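Local coordinates for amino acid ABC transporter, periplasmic amino acid-binding protein (Brucella ovis, PDB 4Z9N) that binds glutathione in the cleft between its two lobes and probably delivers amino acids or peptides from the periplasm to an ABC importer in the inner membrane, at residues Val46-Ala51 with Gly290-Ile295; Val52-Ala55 with Asp59-Lys62; Ala172-Arg177 with Ala194-Asp199. All coordinates share one frame; numbering follows the deposited sequence.

Contact 1: Val46-Ala51 with Gly290-Ile295; sequences VDYCRA and GNYGEI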
ATOM      1  N   VAL D  46       2.256  18.669  -7.198  1.00 18.95           N
ATOM      2  CA  VAL D  46       2.154  19.172  -8.569  1.00 19.95           C
ATOM      3  C   VAL D  46       2.874  18.245  -9.554  1.00 22.41           C
ATOM      4  O   VAL D  46       2.333  17.909 -10.617  1.00 20.24           O
ATOM      5  CB  VAL D  46       2.695  20.607  -8.675  1.00 21.21           C
ATOM      6  CG1 VAL D  46       3.006  20.966 -10.132  1.00 22.38           C
ATOM      7  CG2 VAL D  46       1.669  21.588  -8.076  1.00 21.49           C
ATOM      8  N   ASP D  47       4.089  17.819  -9.210  1.00 20.43           N
ATOM      9  CA  ASP D  47       4.837  16.957 -10.125  1.00 23.54           C
ATOM     10  C   ASP D  47       4.130  15.608 -10.314  1.00 23.80           C
ATOM     11  O   ASP D  47       4.218  14.995 -11.382  1.00 19.53           O
ATOM     12  CB  ASP D  47       6.279  16.719  -9.641  1.00 20.21           C
ATOM     13  CG  ASP D  47       7.215  17.878  -9.965  1.00 24.96           C
ATOM     14  OD1 ASP D  47       8.319  17.917  -9.381  1.00 25.81           O
ATOM     15  OD2 ASP D  47       6.841  18.763 -10.773  1.00 25.97           O
ATOM     16  N   TYR D  48       3.439  15.138  -9.280  1.00 18.20           N
ATOM     17  CA  TYR D  48       2.672  13.897  -9.400  1.00 17.57           C
ATOM     18  C   TYR D  48       1.560  14.075 -10.435  1.00 20.65           C
ATOM     19  O   TYR D  48       1.298  13.180 -11.235  1.00 19.15           O
ATOM     20  CB  TYR D  48       2.089  13.468  -8.043  1.00 16.65           C
ATOM     21  CG  TYR D  48       2.789  12.244  -7.487  1.00 16.09           C
ATOM     22  CD1 TYR D  48       4.008  12.358  -6.816  1.00 17.15           C
ATOM     23  CD2 TYR D  48       2.263  10.972  -7.677  1.00 15.80           C
ATOM     24  CE1 TYR D  48       4.666  11.243  -6.335  1.00 15.66           C
ATOM     25  CE2 TYR D  48       2.933   9.839  -7.207  1.00 15.47           C
ATOM     26  CZ  TYR D  48       4.128   9.992  -6.537  1.00 15.38           C
ATOM     27  OH  TYR D  48       4.781   8.875  -6.052  1.00 15.15           O
ATOM     28  N   CYS D  49       0.904  15.230 -10.408  1.00 18.45           N
ATOM     29  CA  CYS D  49      -0.090  15.568 -11.433  1.00 19.11           C
ATOM     30  C   CYS D  49       0.524  15.560 -12.816  1.00 19.96           C
ATOM     31  O   CYS D  49      -0.046  15.021 -13.770  1.00 20.47           O
ATOM     32  CB  CYS D  49      -0.695  16.942 -11.187  1.00 19.64           C
ATOM     33  SG  CYS D  49      -1.601  17.094  -9.660  1.00 20.79           S
ATOM     34  N   ARG D  50       1.688  16.186 -12.921  1.00 20.49           N
ATOM     35  CA  ARG D  50       2.378  16.245 -14.198  1.00 21.49           C
ATOM     36  C   ARG D  50       2.827  14.855 -14.637  1.00 21.19           C
ATOM     37  O   ARG D  50       2.957  14.592 -15.835  1.00 21.95           O
ATOM     38  CB  ARG D  50       3.578  17.190 -14.131  1.00 22.31           C
ATOM     39  CG  ARG D  50       3.228  18.635 -13.758  1.00 22.91           C
ATOM     40  CD  ARG D  50       4.346  19.586 -14.194  1.00 24.30           C
ATOM     41  NE  ARG D  50       4.103  20.945 -13.730  1.00 24.99           N
ATOM     42  CZ  ARG D  50       3.323  21.822 -14.357  1.00 31.15           C
ATOM     43  NH1 ARG D  50       2.704  21.495 -15.482  1.00 26.21           N
ATOM     44  NH2 ARG D  50       3.154  23.034 -13.847  1.00 32.46           N
ATOM     45  N   ALA D  51       3.079  13.973 -13.675  1.00 20.22           N
ATOM     46  CA  ALA D  51       3.466  12.599 -14.011  1.00 20.69           C
ATOM     47  C   ALA D  51       2.317  11.866 -14.712  1.00 20.04           C
ATOM     48  O   ALA D  51       2.528  11.137 -15.688  1.00 20.57           O
ATOM     49  CB  ALA D  51       3.914  11.818 -12.745  1.00 19.07           C
ATOM     50  N   GLY D 290      10.929  12.883 -14.081  1.00 21.12           N
ATOM     51  CA  GLY D 290      11.954  12.092 -13.414  1.00 22.60           C
ATOM     52  C   GLY D 290      11.340  11.037 -12.504  1.00 21.32           C
ATOM     53  O   GLY D 290      10.119  10.881 -12.478  1.00 18.31           O
ATOM     54  N   ASN D 291      12.166  10.310 -11.747  1.00 18.67           N
ATOM     55  CA  ASN D 291      11.613   9.250 -10.889  1.00 20.11           C
ATOM     56  C   ASN D 291      11.159   9.797  -9.526  1.00 18.32           C
ATOM     57  O   ASN D 291      11.285  10.997  -9.250  1.00 18.15           O
ATOM     58  CB  ASN D 291      12.622   8.088 -10.708  1.00 18.00           C
ATOM     59  CG  ASN D 291      13.865   8.469  -9.891  1.00 17.87           C
ATOM     60  OD1 ASN D 291      13.786   9.124  -8.848  1.00 17.78           O
ATOM     61  ND2 ASN D 291      15.026   8.007 -10.353  1.00 18.78           N
ATOM     62  N   TYR D 292      10.644   8.912  -8.676  1.00 16.59           N
ATOM     63  CA  TYR D 292      10.120   9.320  -7.369  1.00 16.16           C
ATOM     64  C   TYR D 292      11.147  10.113  -6.551  1.00 15.44           C
ATOM     65  O   TYR D 292      10.818  11.124  -5.942  1.00 16.45           O
ATOM     66  CB  TYR D 292       9.676   8.100  -6.559  1.00 15.80           C
ATOM     67  CG  TYR D 292       9.095   8.473  -5.218  1.00 16.51           C
ATOM     68  CD1 TYR D 292       7.745   8.792  -5.089  1.00 16.47           C
ATOM     69  CD2 TYR D 292       9.886   8.507  -4.078  1.00 18.42           C
ATOM     70  CE1 TYR D 292       7.202   9.133  -3.860  1.00 14.12           C
ATOM     71  CE2 TYR D 292       9.348   8.862  -2.840  1.00 12.92           C
ATOM     72  CZ  TYR D 292       8.011   9.167  -2.742  1.00 14.12           C
ATOM     73  OH  TYR D 292       7.494   9.504  -1.506  1.00 14.17           O
ATOM     74  N   GLY D 293      12.388   9.629  -6.527  1.00 15.95           N
ATOM     75  CA  GLY D 293      13.422  10.270  -5.731  1.00 16.69           C
ATOM     76  C   GLY D 293      13.745  11.650  -6.253  1.00 17.83           C
ATOM     77  O   GLY D 293      14.038  12.576  -5.489  1.00 22.00           O
ATOM     78  N   GLU D 294      13.706  11.787  -7.577  1.00 18.41           N
ATOM     79  CA  GLU D 294      13.964  13.075  -8.188  1.00 20.95           C
ATOM     80  C   GLU D 294      12.861  14.081  -7.856  1.00 22.45           C
ATOM     81  O   GLU D 294      13.155  15.255  -7.616  1.00 21.73           O
ATOM     82  CB  GLU D 294      14.123  12.927  -9.694  1.00 20.45           C
ATOM     83  CG  GLU D 294      15.313  12.056 -10.099  1.00 24.46           C
ATOM     84  CD  GLU D 294      15.549  12.104 -11.584  1.00 26.11           C
ATOM     85  OE1 GLU D 294      16.329  12.984 -12.039  1.00 29.37           O
ATOM     86  OE2 GLU D 294      14.951  11.275 -12.300  1.00 22.12           O
ATOM     87  N   ILE D 295      11.611  13.618  -7.822  1.00 20.87           N
ATOM     88  CA  ILE D 295      10.488  14.468  -7.445  1.00 20.54           C
ATOM     89  C   ILE D 295      10.634  14.879  -5.988  1.00 20.84           C
ATOM     90  O   ILE D 295      10.425  16.042  -5.639  1.00 20.22           O
ATOM     91  CB  ILE D 295       9.137  13.755  -7.684  1.00 16.97           C
ATOM     92  CG1 ILE D 295       8.918  13.510  -9.179  1.00 22.93           C
ATOM     93  CG2 ILE D 295       7.979  14.561  -7.105  1.00 16.77           C
ATOM     94  CD1 ILE D 295       7.723  12.601  -9.463  1.00 23.45           C
TER

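Contact 2: Val52-Ala55 with Asp59-Lys62; sequences VASA and DPTK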
ATOM      1  N   VAL D  52       1.102  12.066 -14.218  1.00 19.61           N
ATOM      2  CA  VAL D  52      -0.067  11.462 -14.835  1.00 19.80           C
ATOM      3  C   VAL D  52      -0.284  12.058 -16.219  1.00 28.06           C
ATOM      4  O   VAL D  52      -0.561  11.336 -17.174  1.00 21.40           O
ATOM      5  CB  VAL D  52      -1.301  11.633 -13.947  1.00 20.63           C
ATOM      6  CG1 VAL D  52      -2.544  11.103 -14.633  1.00 20.24           C
ATOM      7  CG2 VAL D  52      -1.072  10.911 -12.620  1.00 19.98           C
ATOM      8  N   ALA D  53      -0.133  13.375 -16.332  1.00 21.36           N
ATOM      9  CA  ALA D  53      -0.253  14.014 -17.629  1.00 22.54           C
ATOM     10  C   ALA D  53       0.796  13.479 -18.605  1.00 25.10           C
ATOM     11  O   ALA D  53       0.514  13.313 -19.801  1.00 24.23           O
ATOM     12  CB  ALA D  53      -0.141  15.527 -17.488  1.00 23.09           C
ATOM     13  N   SER D  54       2.000  13.207 -18.109  1.00 22.89           N
ATOM     14  CA  SER D  54       3.050  12.689 -18.994  1.00 24.45           C
ATOM     15  C   SER D  54       2.731  11.267 -19.442  1.00 23.52           C
ATOM     16  O   SER D  54       2.904  10.921 -20.602  1.00 24.46           O
ATOM     17  CB  SER D  54       4.421  12.729 -18.318  1.00 23.53           C
ATOM     18  OG  SER D  54       4.698  14.000 -17.762  1.00 28.52           O
ATOM     19  N   ALA D  55       2.249  10.451 -18.511  1.00 22.49           N
ATOM     20  CA  ALA D  55       1.815   9.094 -18.835  1.00 22.48           C
ATOM     21  C   ALA D  55       0.813   9.050 -19.982  1.00 23.29           C
ATOM     22  O   ALA D  55       0.819   8.129 -20.799  1.00 23.91           O
ATOM     23  CB  ALA D  55       1.207   8.432 -17.592  1.00 21.40           C
ATOM     24  N   ASP D  59       3.483  14.812 -22.245  1.00 26.64           N
ATOM     25  CA  ASP D  59       3.733  16.240 -22.087  1.00 26.89           C
ATOM     26  C   ASP D  59       3.268  16.635 -20.686  1.00 25.66           C
ATOM     27  O   ASP D  59       2.078  16.657 -20.430  1.00 25.23           O
ATOM     28  CB  ASP D  59       2.986  17.032 -23.174  1.00 27.94           C
ATOM     29  CG  ASP D  59       3.235  18.538 -23.110  1.00 30.76           C
ATOM     30  OD1 ASP D  59       3.750  19.044 -22.090  1.00 27.73           O
ATOM     31  OD2 ASP D  59       2.894  19.230 -24.098  1.00 31.06           O
ATOM     32  N   PRO D  60       4.211  16.952 -19.787  1.00 25.20           N
ATOM     33  CA  PRO D  60       3.870  17.280 -18.390  1.00 24.08           C
ATOM     34  C   PRO D  60       3.124  18.610 -18.220  1.00 24.24           C
ATOM     35  O   PRO D  60       2.722  18.930 -17.092  1.00 23.43           O
ATOM     36  CB  PRO D  60       5.238  17.349 -17.696  1.00 23.90           C
ATOM     37  CG  PRO D  60       6.227  17.620 -18.815  1.00 25.18           C
ATOM     38  CD  PRO D  60       5.668  16.956 -20.032  1.00 25.81           C
ATOM     39  N   THR D  61       2.941  19.364 -19.304  1.00 25.34           N
ATOM     40  CA  THR D  61       2.252  20.647 -19.213  1.00 25.67           C
ATOM     41  C   THR D  61       0.810  20.555 -19.702  1.00 28.97           C
ATOM     42  O   THR D  61       0.097  21.549 -19.724  1.00 26.29           O
ATOM     43  CB  THR D  61       2.985  21.740 -20.021  1.00 26.89           C
ATOM     44  OG1 THR D  61       2.910  21.430 -21.416  1.00 27.89           O
ATOM     45  CG2 THR D  61       4.456  21.815 -19.615  1.00 26.88           C
ATOM     46  N   LYS D  62       0.385  19.362 -20.103  1.00 26.59           N
ATOM     47  CA  LYS D  62      -0.994  19.132 -20.538  1.00 27.68           C
ATOM     48  C   LYS D  62      -1.894  18.921 -19.325  1.00 28.92           C
ATOM     49  O   LYS D  62      -2.541  17.880 -19.171  1.00 24.38           O
ATOM     50  CB  LYS D  62      -1.065  17.925 -21.483  1.00 29.53           C
ATOM     51  CG  LYS D  62      -0.399  18.134 -22.851  1.00 37.22           C
ATOM     52  CD  LYS D  62      -1.177  19.116 -23.691  1.00 39.22           C
ATOM     53  CE  LYS D  62      -0.575  19.277 -25.094  1.00 48.26           C
ATOM     54  NZ  LYS D  62      -0.581  18.006 -25.876  1.00 53.01           N
TER

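Contact 3: Ala172-Arg177 with Ala194-Asp199; sequences AYDSGR and ALANPD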
ATOM      1  N   ALA D 172      -2.245  34.339  11.960  1.00 27.97           N
ATOM      2  CA  ALA D 172      -2.582  34.326  13.381  1.00 29.85           C
ATOM      3  C   ALA D 172      -1.477  33.688  14.220  1.00 30.25           C
ATOM      4  O   ALA D 172      -1.235  34.095  15.361  1.00 28.82           O
ATOM      5  CB  ALA D 172      -3.882  33.599  13.597  1.00 26.89           C
ATOM      6  N   TYR D 173      -0.823  32.676  13.654  1.00 26.60           N
ATOM      7  CA  TYR D 173       0.309  32.033  14.310  1.00 26.37           C
ATOM      8  C   TYR D 173       1.528  32.958  14.337  1.00 27.86           C
ATOM      9  O   TYR D 173       2.157  33.140  15.380  1.00 28.71           O
ATOM     10  CB  TYR D 173       0.669  30.721  13.605  1.00 25.09           C
ATOM     11  CG  TYR D 173       1.972  30.108  14.079  1.00 25.73           C
ATOM     12  CD1 TYR D 173       2.102  29.612  15.371  1.00 24.87           C
ATOM     13  CD2 TYR D 173       3.066  30.019  13.227  1.00 25.38           C
ATOM     14  CE1 TYR D 173       3.295  29.057  15.804  1.00 25.01           C
ATOM     15  CE2 TYR D 173       4.251  29.459  13.645  1.00 25.50           C
ATOM     16  CZ  TYR D 173       4.367  28.981  14.930  1.00 26.55           C
ATOM     17  OH  TYR D 173       5.565  28.436  15.340  1.00 25.61           O
ATOM     18  N   ASP D 174       1.859  33.524  13.183  1.00 28.46           N
ATOM     19  CA  ASP D 174       3.070  34.329  13.059  1.00 30.62           C
ATOM     20  C   ASP D 174       2.975  35.600  13.894  1.00 31.38           C
ATOM     21  O   ASP D 174       3.971  36.066  14.460  1.00 32.50           O
ATOM     22  CB  ASP D 174       3.330  34.679  11.592  1.00 33.71           C
ATOM     23  CG  ASP D 174       4.801  34.899  11.305  1.00 35.58           C
ATOM     24  OD1 ASP D 174       5.616  34.575  12.195  1.00 35.75           O
ATOM     25  OD2 ASP D 174       5.141  35.362  10.194  1.00 32.73           O
ATOM     26  N   SER D 175       1.772  36.154  13.979  1.00 33.50           N
ATOM     27  CA  SER D 175       1.562  37.405  14.701  1.00 36.51           C
ATOM     28  C   SER D 175       1.647  37.178  16.206  1.00 37.43           C
ATOM     29  O   SER D 175       1.800  38.121  16.981  1.00 36.81           O
ATOM     30  CB  SER D 175       0.209  38.004  14.342  1.00 35.11           C
ATOM     31  OG  SER D 175      -0.829  37.225  14.910  1.00 34.77           O
ATOM     32  N   GLY D 176       1.542  35.918  16.614  1.00 34.77           N
ATOM     33  CA  GLY D 176       1.606  35.579  18.022  1.00 37.38           C
ATOM     34  C   GLY D 176       0.244  35.452  18.677  1.00 38.79           C
ATOM     35  O   GLY D 176       0.148  35.179  19.871  1.00 41.92           O
ATOM     36  N   ARG D 177      -0.814  35.649  17.896  1.00 36.78           N
ATOM     37  CA  ARG D 177      -2.168  35.419  18.391  1.00 37.89           C
ATOM     38  C   ARG D 177      -2.358  33.952  18.814  1.00 36.48           C
ATOM     39  O   ARG D 177      -3.100  33.663  19.748  1.00 36.54           O
ATOM     40  CB  ARG D 177      -3.205  35.816  17.338  1.00 36.43           C
ATOM     41  N   ALA D 194       7.267  30.277   4.954  1.00 28.56           N
ATOM     42  CA  ALA D 194       6.455  31.413   4.515  1.00 31.71           C
ATOM     43  C   ALA D 194       6.325  32.461   5.609  1.00 33.76           C
ATOM     44  O   ALA D 194       5.712  33.509   5.409  1.00 37.99           O
ATOM     45  CB  ALA D 194       5.070  30.935   4.070  1.00 30.92           C
ATOM     46  N   LEU D 195       6.907  32.177   6.767  1.00 34.14           N
ATOM     47  CA  LEU D 195       6.752  33.039   7.930  1.00 35.58           C
ATOM     48  C   LEU D 195       7.806  34.142   7.898  1.00 37.66           C
ATOM     49  O   LEU D 195       8.774  34.065   7.140  1.00 33.40           O
ATOM     50  CB  LEU D 195       6.853  32.222   9.215  1.00 29.73           C
ATOM     51  CG  LEU D 195       5.824  31.085   9.313  1.00 27.87           C
ATOM     52  CD1 LEU D 195       5.873  30.434  10.671  1.00 27.19           C
ATOM     53  CD2 LEU D 195       4.419  31.620   9.034  1.00 27.66           C
ATOM     54  N   ALA D 196       7.613  35.163   8.726  1.00 33.65           N
ATOM     55  CA  ALA D 196       8.506  36.323   8.727  1.00 35.71           C
ATOM     56  C   ALA D 196       9.947  35.925   9.030  1.00 40.71           C
ATOM     57  O   ALA D 196      10.869  36.347   8.332  1.00 41.24           O
ATOM     58  CB  ALA D 196       8.024  37.357   9.727  1.00 39.51           C
ATOM     59  N   ASN D 197      10.137  35.113  10.066  1.00 35.42           N
ATOM     60  CA  ASN D 197      11.468  34.622  10.439  1.00 39.01           C
ATOM     61  C   ASN D 197      11.494  33.102  10.627  1.00 35.91           C
ATOM     62  O   ASN D 197      11.454  32.619  11.760  1.00 34.44           O
ATOM     63  CB  ASN D 197      11.947  35.293  11.723  1.00 40.87           C
ATOM     64  CG  ASN D 197      12.065  36.792  11.589  1.00 43.35           C
ATOM     65  OD1 ASN D 197      13.054  37.302  11.063  1.00 42.66           O
ATOM     66  ND2 ASN D 197      11.042  37.508  12.043  1.00 40.79           N
ATOM     67  N   PRO D 198      11.587  32.352   9.518  1.00 33.51           N
ATOM     68  CA  PRO D 198      11.535  30.886   9.547  1.00 33.46           C
ATOM     69  C   PRO D 198      12.438  30.253  10.608  1.00 35.40           C
ATOM     70  O   PRO D 198      12.009  29.307  11.258  1.00 33.77           O
ATOM     71  CB  PRO D 198      11.996  30.505   8.139  1.00 34.32           C
ATOM     72  CG  PRO D 198      11.507  31.640   7.298  1.00 33.77           C
ATOM     73  CD  PRO D 198      11.729  32.861   8.141  1.00 34.29           C
ATOM     74  N   ASP D 199      13.641  30.795  10.801  1.00 37.32           N
ATOM     75  CA  ASP D 199      14.626  30.203  11.714  1.00 40.15           C
ATOM     76  C   ASP D 199      14.226  30.184  13.189  1.00 33.98           C
ATOM     77  O   ASP D 199      14.786  29.423  13.974  1.00 35.30           O
ATOM     78  CB  ASP D 199      15.966  30.937  11.580  1.00 46.74           C
ATOM     79  CG  ASP D 199      16.714  30.560  10.317  1.00 52.27           C
ATOM     80  OD1 ASP D 199      16.314  29.578   9.657  1.00 54.31           O
ATOM     81  OD2 ASP D 199      17.710  31.241   9.986  1.00 53.24           O
TER
HETATM   82  O   HOH W   1       8.163  34.427  12.149  1.00 27.26           O

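Contact 1: Val46-Ala51 with Gly290-Ile295
Asp47 OD1 is gripped twice from helix 292-299, by a salt bridge to Arg298 NH1 and a hydrogen bond from Asn299 ND2, just where its CB meets Ile295. This is buried helix-to-helix packing in a periplasmic binding protein: helix 44-57 of the family 3 fold lies against helix 292-299, more than two hundred residues further along the chain. With CG anti to its own carbonyl carbon (chi1 -80°), Asp47 sends the carboxylate past Ile295, and the two side chains run alongside in opposite directions. Asp47 CB sits 3.7 Å from Ile295 CG2, a branch that also lies near OD1, so the polar grip is flanked by hydrocarbon. Helix 292-299 starts with a capping box. Asn291 OD1 accepts from Glu294 N at 3.0 Å, and Glu294 OE2 accepts in return from Asn291 N, also at 3.0 Å and fairly straight at 160°. Tyr292, the first residue of the helix, offers its ring to Tyr48. The meeting is edge to edge rather than a stack, and each phenol has its polar partner elsewhere: Tyr48 OH is hydrogen-bonded to His232 ND1, and Tyr292 OH to Asn107 O. Tyr48 OH approaches the Tyr292 ring in its plane, 3.1 Å from CD1 and 3.3 Å from CE1.

Contact 2: Val52-Ala55 with Asp59-Lys62
Ser54 and Pro60 make the close part of this contact: Ser54 OG lies over the face of the pyrrolidine ring, 3.4 Å from both CA and CB of Pro60. The hydroxyl is turned back along its own helix, OG anti to the carbonyl carbon (chi1 -50°), and is hydrogen-bonded to Arg50 O one turn earlier; this rotation, held by that bond, puts the oxygen over the ring. Beside it, the methyl of Ala53 points into the curve of the turn, with CB 3.8 Å from Lys62 O and 3.9 Å from Asp59 O. The small methyl is consistent with so close a return of the chain, the nearest CA atoms, those of Ser54 and Pro60, being 4.7 Å apart. The returning segment is the type I beta turn Asp59-Lys62, which joins helix 44-57 to strand 63-67 in a beta-alpha-beta crossover of the parallel sheet. The outer side is looser and faces solvent. There Asp59, its CB directed away from the helix, folds its carboxylate over the turn toward exposed Thr61 as an Asx turn. Asp59 OD1 takes Thr61 N at 2.9 Å (160°) and Thr61 OG1 at 2.6 Å, both from the same face of the carboxylate plane. The Lys62 side chain begins beside the helix but leads its end away from it. Asp59 OD1 and Asp59 O are thus spent on Thr61 and Lys62 within the turn, Lys62 N reaching Asp59 O at 3.2 Å. Ser54 and Ala53 meet the turn through van der Waals contact, which implies that the interface of 52-55 with 59-62 rests on close fit, while the turn's own bonds keep its shape.

Contact 3: Ala172-Arg177 with Ala194-Asp199
One direct hydrogen bond spans the contact, from Ala196 N to Asp174 OD2, at 2.9 Å and 164°. The amide meets OD2 on its syn side, 17° out of the carboxylate plane. The other oxygen works through water: a single molecule donates to Asp174 OD1 at 2.6 Å and accepts from Asn197 N at 3.0 Å, so two successive amides of the loop are tied to one carboxylate, directly and by relay. CG anti to the backbone N (chi1 -153°) carries the Asp174 carboxylate out to the loop, where Leu195 CB, 3.7 Å from Asp174 OD2, and Ala196 CB, 3.5 Å from the same oxygen, are its van der Waals neighbours. Tyr173 OH is hydrogen-bonded to His201 ND1, and the His201 side chain also touches Leu195 and Asp174. The pair lies near the C-terminal end of helix 166-174, which closes in a Schellman motif with Gly176 at positive phi and its N bonded to Tyr173 O at 3.1 Å; the segment 194-199 connects helix 185-192 to strand 201-203 of the mixed sheet. An aspartate near the C-terminal end of a helix would be expected to feel its carbonyls unfavourably, and the loop amides may offset this. Apolar contact is supplied by Leu195. Its CD1 comes up to the edge of the Tyr173 ring, in plane, 3.5 Å from CE2, the two side chains crossing at about a right angle.

In the fold
Contacts 1 and 2 share helix 44-57 and have centres 10 Å apart. Arg50 connects them: its NH1 lies 3.0 Å from Pro60 O, a probable hydrogen bond that ties the segment facing helix 292-299 to the turn that leads into strand 63-67. Contact 3 stands well apart, its centre 30 Å from that of contact 1 and 36 Å from that of contact 2, consistent with the two-lobed architecture of periplasmic binding proteins, contacts 1 and 2 belonging to one lobe and contact 3 to the other. In contact 3 the Leu195 side chain is about 11 Å from the bound glutathione.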